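Local coordinates for phycocyanobilin lyase subunit alpha (PDB 5N3U), which probably serves, together with its partner subunit CpcF, as the lyase required for attaching the bilin chromophore to the phycocyanin alpha chain CpcA, at residues A38-L41 with G42-V46; A182-A185 with M186-T190; S262-A265 with I266-M269. All coordinates share one frame; numbering follows the deposited sequence.

Interaction 1: residues A38-L41 with G42-V46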
loop_
_atom_site.group_PDB
_atom_site.type_symbol
_atom_site.label_atom_id
_atom_site.label_comp_id
_atom_site.label_asym_id
_atom_site.label_seq_id
_atom_site.Cartn_x
_atom_site.Cartn_y
_atom_site.Cartn_z
ATOM N N ALA A 38 5.214 18.146 9.028
ATOM C CA ALA A 38 3.814 18.404 9.286
ATOM C C ALA A 38 2.890 17.321 8.775
ATOM O O ALA A 38 2.024 16.884 9.549
ATOM C CB ALA A 38 3.389 19.716 8.675
ATOM N N TRP A 39 3.078 16.811 7.534
ATOM C CA TRP A 39 2.316 15.632 7.111
ATOM C C TRP A 39 2.545 14.432 8.019
ATOM O O TRP A 39 1.622 13.758 8.438
ATOM C CB TRP A 39 2.710 15.289 5.610
ATOM C CG TRP A 39 2.157 14.011 5.172
ATOM C CD1 TRP A 39 0.956 13.801 4.605
ATOM C CD2 TRP A 39 2.783 12.760 5.238
ATOM N NE1 TRP A 39 0.750 12.500 4.426
ATOM C CE2 TRP A 39 1.845 11.813 4.780
ATOM C CE3 TRP A 39 4.014 12.332 5.699
ATOM C CZ2 TRP A 39 2.116 10.454 4.700
ATOM C CZ3 TRP A 39 4.303 10.954 5.635
ATOM C CH2 TRP A 39 3.336 10.033 5.157
ATOM N N TRP A 40 3.820 14.170 8.382
ATOM C CA TRP A 40 4.139 13.026 9.200
ATOM C C TRP A 40 3.449 13.062 10.554
ATOM O O TRP A 40 2.948 12.036 11.061
ATOM C CB TRP A 40 5.634 12.919 9.356
ATOM C CG TRP A 40 6.164 11.674 9.949
ATOM C CD1 TRP A 40 6.676 10.587 9.311
ATOM C CD2 TRP A 40 6.380 11.441 11.347
ATOM N NE1 TRP A 40 7.126 9.641 10.231
ATOM C CE2 TRP A 40 6.929 10.144 11.488
ATOM C CE3 TRP A 40 6.101 12.177 12.490
ATOM C CZ2 TRP A 40 7.250 9.591 12.738
ATOM C CZ3 TRP A 40 6.401 11.605 13.758
ATOM C CH2 TRP A 40 6.986 10.327 13.850
ATOM N N LEU A 41 3.417 14.228 11.154
ATOM C CA LEU A 41 2.799 14.350 12.500
ATOM C C LEU A 41 1.315 14.011 12.466
ATOM O O LEU A 41 0.829 13.376 13.352
ATOM C CB LEU A 41 3.015 15.751 13.023
ATOM C CG LEU A 41 4.450 16.105 13.456
ATOM C CD1 LEU A 41 4.604 17.575 13.682
ATOM C CD2 LEU A 41 4.790 15.310 14.688
ATOM N N GLY A 42 0.642 14.355 11.375
ATOM C CA GLY A 42 -0.797 13.993 11.199
ATOM C C GLY A 42 -0.984 12.592 10.832
ATOM O O GLY A 42 -1.873 11.925 11.382
ATOM N N LYS A 43 -0.133 12.077 9.959
ATOM C CA LYS A 43 -0.261 10.715 9.538
ATOM C C LYS A 43 -0.091 9.754 10.712
ATOM O O LYS A 43 -0.815 8.786 10.848
ATOM C CB LYS A 43 0.805 10.484 8.494
ATOM C CG LYS A 43 1.002 9.024 8.055
ATOM C CD LYS A 43 -0.232 8.405 7.467
ATOM C CE LYS A 43 0.245 7.042 6.968
ATOM N NZ LYS A 43 -0.794 6.432 6.156
ATOM N N TYR A 44 0.898 10.011 11.563
ATOM C CA TYR A 44 1.181 9.170 12.722
ATOM C C TYR A 44 0.423 9.636 13.942
ATOM O O TYR A 44 0.596 9.077 15.034
ATOM C CB TYR A 44 2.718 9.094 12.961
ATOM C CG TYR A 44 3.344 8.342 11.832
ATOM C CD1 TYR A 44 3.658 8.985 10.652
ATOM C CD2 TYR A 44 3.577 6.982 11.926
ATOM C CE1 TYR A 44 4.192 8.316 9.565
ATOM C CE2 TYR A 44 4.081 6.278 10.826
ATOM C CZ TYR A 44 4.349 6.955 9.634
ATOM O OH TYR A 44 4.843 6.330 8.482
ATOM N N ARG A 45 -0.451 10.614 13.795
ATOM C CA ARG A 45 -1.389 11.007 14.891
ATOM C C ARG A 45 -0.611 11.246 16.228
ATOM O O ARG A 45 -0.914 10.673 17.242
ATOM C CB ARG A 45 -2.487 10.008 15.074
ATOM C CG ARG A 45 -3.425 10.022 13.877
ATOM C CD ARG A 45 -4.779 9.504 14.279
ATOM N NE ARG A 45 -5.560 9.295 13.065
ATOM C CZ ARG A 45 -6.664 9.951 12.708
ATOM N NH1 ARG A 45 -7.210 10.922 13.460
ATOM N NH2 ARG A 45 -7.231 9.621 11.560
ATOM N N VAL A 46 0.410 12.078 16.142
ATOM C CA VAL A 46 1.303 12.375 17.226
ATOM C C VAL A 46 0.623 13.471 17.964
ATOM O O VAL A 46 0.773 14.662 17.636
ATOM C CB VAL A 46 2.611 12.860 16.674
ATOM C CG1 VAL A 46 3.570 13.296 17.769
ATOM C CG2 VAL A 46 3.266 11.754 15.843
#
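Tyr44 lies against one face of the Trp40 indole in an offset stack, its ring centre 4.1 Å from that of the indole five-membered ring and the two planes 26° apart. The closest part of the tyrosine ring is its CD1-CE1 side, laid over the five-membered ring; Tyr44 CE1 is 3.3 Å from Trp40 NE1. The indole reaches this position because Trp40 CG is anti to the backbone N (chi1 -169°), which turns the ring toward the residue one turn on. On the six-membered ring of the same indole, Trp40 CZ3 meets Val46 CG2 at 3.8 Å. Val46 CB also packs on Leu41 CD2. Lys43 runs beside Trp39, and its CB sits over the six-membered ring, 4.1 Å from the ring centre, in a CH-pi contact. The ammonium group goes on to a salt bridge with Glu7 of a second copy of this protein.

The Lys43 N to Trp39 O bond of regular helix (2.9 Å) sets that pair one turn apart, whereas Val46 is placed by the way the helix ends. Tyr44 N still bonds to Trp40 O, but Arg45 takes a positive phi and Val46 N turns back to Leu41 O (3.1 Å, N-H...O angle 176°). With the weak Arg45 N to Gly42 O bond this makes a Schellman motif, which folds Val46 back onto Trp40 and Leu41.

Within the HEAT-like repeat range, helix 31-43 ends against helix 19-25, whose Pro19 and Ala22 touch Trp40, while Gly42 O bonds Lys83 NZ of helix 72-83, Ala38 packs on helix 49-58, and Phe106 of the beta subunit touches Lys43 and Tyr44.

Interaction 2: residues A182-A185 with M186-T190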
loop_
_atom_site.group_PDB
_atom_site.type_symbol
_atom_site.label_atom_id
_atom_site.label_comp_id
_atom_site.label_asym_id
_atom_site.label_seq_id
_atom_site.Cartn_x
_atom_site.Cartn_y
_atom_site.Cartn_z
ATOM N N ALA A 182 -24.606 19.098 1.631
ATOM C CA ALA A 182 -25.769 19.785 2.131
ATOM C C ALA A 182 -26.789 18.740 2.662
ATOM O O ALA A 182 -27.366 18.942 3.719
ATOM C CB ALA A 182 -26.402 20.627 1.045
ATOM N N ALA A 183 -26.895 17.597 1.987
ATOM C CA ALA A 183 -27.774 16.491 2.495
ATOM C C ALA A 183 -27.333 15.961 3.800
ATOM O O ALA A 183 -28.081 15.850 4.767
ATOM C CB ALA A 183 -27.856 15.407 1.492
ATOM N N ARG A 184 -26.022 15.760 3.919
ATOM C CA ARG A 184 -25.489 15.400 5.213
ATOM C C ARG A 184 -25.686 16.338 6.304
ATOM O O ARG A 184 -26.113 15.973 7.424
ATOM C CB ARG A 184 -23.980 15.082 5.066
ATOM C CG ARG A 184 -23.295 14.748 6.353
ATOM C CD ARG A 184 -21.840 14.987 6.035
ATOM N NE ARG A 184 -20.780 14.424 6.866
ATOM C CZ ARG A 184 -20.314 14.908 7.987
ATOM N NH1 ARG A 184 -20.893 15.951 8.652
ATOM N NH2 ARG A 184 -19.269 14.255 8.499
ATOM N N ALA A 185 -25.390 17.589 6.049
ATOM C CA ALA A 185 -25.609 18.586 7.052
ATOM C C ALA A 185 -27.095 18.753 7.417
ATOM O O ALA A 185 -27.458 18.852 8.595
ATOM C CB ALA A 185 -25.074 19.897 6.619
ATOM N N MET A 186 -27.944 18.708 6.399
ATOM C CA MET A 186 -29.356 18.851 6.699
ATOM C C MET A 186 -29.874 17.726 7.608
ATOM O O MET A 186 -30.663 17.965 8.544
ATOM C CB MET A 186 -30.114 18.946 5.397
ATOM C CG MET A 186 -30.037 20.326 4.686
ATOM S SD MET A 186 -30.571 21.711 5.647
ATOM C CE MET A 186 -32.399 21.413 5.776
ATOM N N TYR A 187 -29.481 16.515 7.306
ATOM C CA TYR A 187 -29.812 15.408 8.195
ATOM C C TYR A 187 -29.292 15.578 9.620
ATOM O O TYR A 187 -30.012 15.419 10.630
ATOM C CB TYR A 187 -29.358 14.110 7.626
ATOM C CG TYR A 187 -29.879 12.961 8.505
ATOM C CD1 TYR A 187 -29.150 12.512 9.618
ATOM C CD2 TYR A 187 -31.100 12.379 8.244
ATOM C CE1 TYR A 187 -29.635 11.478 10.426
ATOM C CE2 TYR A 187 -31.597 11.348 9.043
ATOM C CZ TYR A 187 -30.874 10.914 10.133
ATOM O OH TYR A 187 -31.336 9.908 10.949
ATOM N N GLN A 188 -28.026 15.964 9.762
ATOM C CA GLN A 188 -27.505 16.142 11.077
ATOM C C GLN A 188 -28.191 17.156 11.842
ATOM O O GLN A 188 -28.394 16.991 13.023
ATOM C CB GLN A 188 -25.992 16.463 11.069
ATOM C CG GLN A 188 -25.165 15.331 10.641
ATOM C CD GLN A 188 -23.660 15.723 10.586
ATOM O OE1 GLN A 188 -23.238 16.563 9.788
ATOM N NE2 GLN A 188 -22.895 15.107 11.370
ATOM N N LEU A 189 -28.583 18.244 11.210
ATOM C CA LEU A 189 -29.181 19.330 11.913
ATOM C C LEU A 189 -30.695 19.234 12.102
ATOM O O LEU A 189 -31.201 19.894 12.992
ATOM C CB LEU A 189 -28.904 20.651 11.219
ATOM C CG LEU A 189 -27.371 20.926 11.123
ATOM C CD1 LEU A 189 -27.056 22.119 10.228
ATOM C CD2 LEU A 189 -26.806 21.216 12.501
ATOM N N THR A 190 -31.387 18.515 11.258
ATOM C CA THR A 190 -32.827 18.319 11.424
ATOM C C THR A 190 -33.313 16.884 11.768
ATOM O O THR A 190 -34.478 16.693 12.125
ATOM C CB THR A 190 -33.572 18.661 10.092
ATOM O OG1 THR A 190 -33.351 17.651 9.129
ATOM C CG2 THR A 190 -33.202 20.022 9.509
#
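From Ala182 to Leu189, in the HEAT-repeat part of the chain, the backbone is regular alpha helix, with Met186 N bonded to Ala182 O at 2.8 Å and Tyr187, Gln188 and Leu189 each reaching back four residues in the same manner. Across one turn the principal side-chain encounter is between Arg184 and Gln188. Gln188 OE1 stands 2.7 Å from Arg184 NH1, with the guanidinium and amide planes 89° apart, practically perpendicular. The arginine starts with CG anti to its backbone nitrogen and stays extended to NE, while the glutamine has CG anti to the carbonyl carbon, beside the nitrogen (chi1 -69°), and lays that CG 3.4 Å from Arg184 O.

On another side of the helix, Met186 CG passes 3.2 Å from Ala182 O; the chain then bends at chi2 and chi3, and the side chain packs on Ile164, Ile167 and Tyr195. Leu189 CG likewise lies over the preceding turn, 3.3 Å from Ala185 O. The last turn is tied by Thr190: its N and its OG1 both donate to Met186 O, from opposite faces of that carbonyl, the hydroxyl at 2.8 Å and 40° out of the carbonyl plane. The same OG1 also accepts from Glu192 N, so the hydroxyl links the helix end to the chain beyond it.

Arg184 is buried, and its charge is met by two acids: NE pairs with Asp217 of helix 208-221 and NH2 with Glu113 of helix 102-115. Those two carboxylates probably balance the charge, and the neutral amide oxygen of Gln188 adds a third polar atom beside the guanidinium, at NH1.

Interaction 3: residues S262-A265 with I266-M269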
loop_
_atom_site.group_PDB
_atom_site.type_symbol
_atom_site.label_atom_id
_atom_site.label_comp_id
_atom_site.label_asym_id
_atom_site.label_seq_id
_atom_site.Cartn_x
_atom_site.Cartn_y
_atom_site.Cartn_z
ATOM N N SER A 262 -29.253 -4.402 21.426
ATOM C CA SER A 262 -30.521 -4.436 20.665
ATOM C C SER A 262 -30.406 -5.290 19.433
ATOM O O SER A 262 -29.316 -5.514 18.921
ATOM C CB SER A 262 -30.959 -3.036 20.239
ATOM O OG SER A 262 -30.445 -2.709 18.964
ATOM N N ASP A 263 -31.538 -5.676 18.886
ATOM C CA ASP A 263 -31.580 -6.426 17.644
ATOM C C ASP A 263 -31.167 -5.589 16.434
ATOM O O ASP A 263 -30.782 -6.137 15.385
ATOM C CB ASP A 263 -32.988 -6.971 17.434
ATOM C CG ASP A 263 -33.493 -7.736 18.686
ATOM O OD1 ASP A 263 -33.142 -8.932 18.851
ATOM O OD2 ASP A 263 -34.156 -7.089 19.545
ATOM N N GLN A 264 -31.275 -4.268 16.565
ATOM C CA GLN A 264 -30.777 -3.372 15.509
ATOM C C GLN A 264 -29.204 -3.358 15.453
ATOM O O GLN A 264 -28.635 -3.400 14.419
ATOM C CB GLN A 264 -31.300 -1.948 15.763
ATOM C CG GLN A 264 -32.825 -1.805 15.707
ATOM C CD GLN A 264 -33.380 -2.007 14.315
ATOM O OE1 GLN A 264 -32.770 -2.641 13.442
ATOM N NE2 GLN A 264 -34.560 -1.433 14.078
ATOM N N ALA A 265 -28.558 -3.293 16.597
ATOM C CA ALA A 265 -27.125 -3.407 16.676
ATOM C C ALA A 265 -26.646 -4.746 16.121
ATOM O O ALA A 265 -25.735 -4.799 15.306
ATOM C CB ALA A 265 -26.700 -3.254 18.095
ATOM N N ILE A 266 -27.295 -5.843 16.516
ATOM C CA ILE A 266 -26.942 -7.131 16.001
ATOM C C ILE A 266 -27.083 -7.171 14.533
ATOM O O ILE A 266 -26.239 -7.738 13.835
ATOM C CB ILE A 266 -27.839 -8.262 16.607
ATOM C CG1 ILE A 266 -27.429 -8.472 18.052
ATOM C CG2 ILE A 266 -27.666 -9.581 15.904
ATOM C CD1 ILE A 266 -28.520 -9.086 18.947
ATOM N N ARG A 267 -28.173 -6.638 14.033
ATOM C CA ARG A 267 -28.393 -6.605 12.588
ATOM C C ARG A 267 -27.201 -5.921 11.838
ATOM O O ARG A 267 -26.752 -6.395 10.793
ATOM C CB ARG A 267 -29.653 -5.779 12.329
ATOM C CG ARG A 267 -29.959 -5.418 10.885
ATOM C CD ARG A 267 -30.939 -4.242 10.969
ATOM N NE ARG A 267 -31.291 -3.672 9.680
ATOM C CZ ARG A 267 -31.980 -2.533 9.557
ATOM N NH1 ARG A 267 -32.389 -1.863 10.637
ATOM N NH2 ARG A 267 -32.207 -2.035 8.358
ATOM N N VAL A 268 -26.778 -4.807 12.369
ATOM C CA VAL A 268 -25.638 -4.060 11.787
ATOM C C VAL A 268 -24.316 -4.917 11.909
ATOM O O VAL A 268 -23.605 -5.029 10.945
ATOM C CB VAL A 268 -25.493 -2.723 12.509
ATOM C CG1 VAL A 268 -24.196 -1.996 12.117
ATOM C CG2 VAL A 268 -26.718 -1.836 12.224
ATOM N N MET A 269 -24.077 -5.540 13.070
ATOM C CA MET A 269 -22.870 -6.375 13.280
ATOM C C MET A 269 -22.825 -7.531 12.354
ATOM O O MET A 269 -21.773 -7.861 11.828
ATOM C CB MET A 269 -22.738 -6.807 14.718
ATOM C CG MET A 269 -22.341 -5.695 15.579
ATOM S SD MET A 269 -21.871 -5.889 17.289
ATOM C CE MET A 269 -23.487 -6.226 18.020
#
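Ser262 OG is gripped by two backbone N-H groups at the start of the helix, a sound bond from Ala265 N at 3.1 Å and a weak, strongly bent one from Gln264 N, which makes Ser262 the N-cap. Ser262 O then takes Ile266 N at 3.2 Å, beginning the regular helical bonding.

In the first turn, Gln264 and Arg267, three residues apart, run side by side. Arg267 NH1 donates to Gln264 OE1 at 2.9 Å, the oxygen lying at the edge of the guanidinium, in its plane, with the amide turned 36° from it. The glutamine bends at chi2 (-68°) and so brings its amide alongside the extended arginine. Arg267 NE forms a salt bridge with Glu228. Replacing Arg267 by an alanine would probably leave Glu228 without this positive partner and the Gln264 amide freer to turn.

Ala265 CB is 4.4 Å from Met269 CE, a loose apolar contact on a different side of the helix. That side faces helix 237-250, where Leu248 touches Ala265, Val268 and Met269. Ile266 and Met269 meet Leu196 and Arg193 of the beta subunit, so helix 263-273 packs on helix 237-250 and also meets the partner chain.

Overall arrangement
The three contacts come one after another along a chain built of helices without strands, each local to one helix or its end: interaction 1 at the end of helix 31-43, interaction 2 in the last turns of helix 176-190, and interaction 3 at the start of helix 263-273. Their centres lie 30 Å (1 and 2), 24 Å (2 and 3) and 35 Å (1 and 3) apart, and no two touch. Interactions 1 and 2 sit on opposite sides of the chain's centre, in different HEAT-like sequence ranges. Interactions 1 and 3 lie at contacts with the beta subunit, interaction 1 also with a second copy of this protein, while interaction 2 is packed within its own chain.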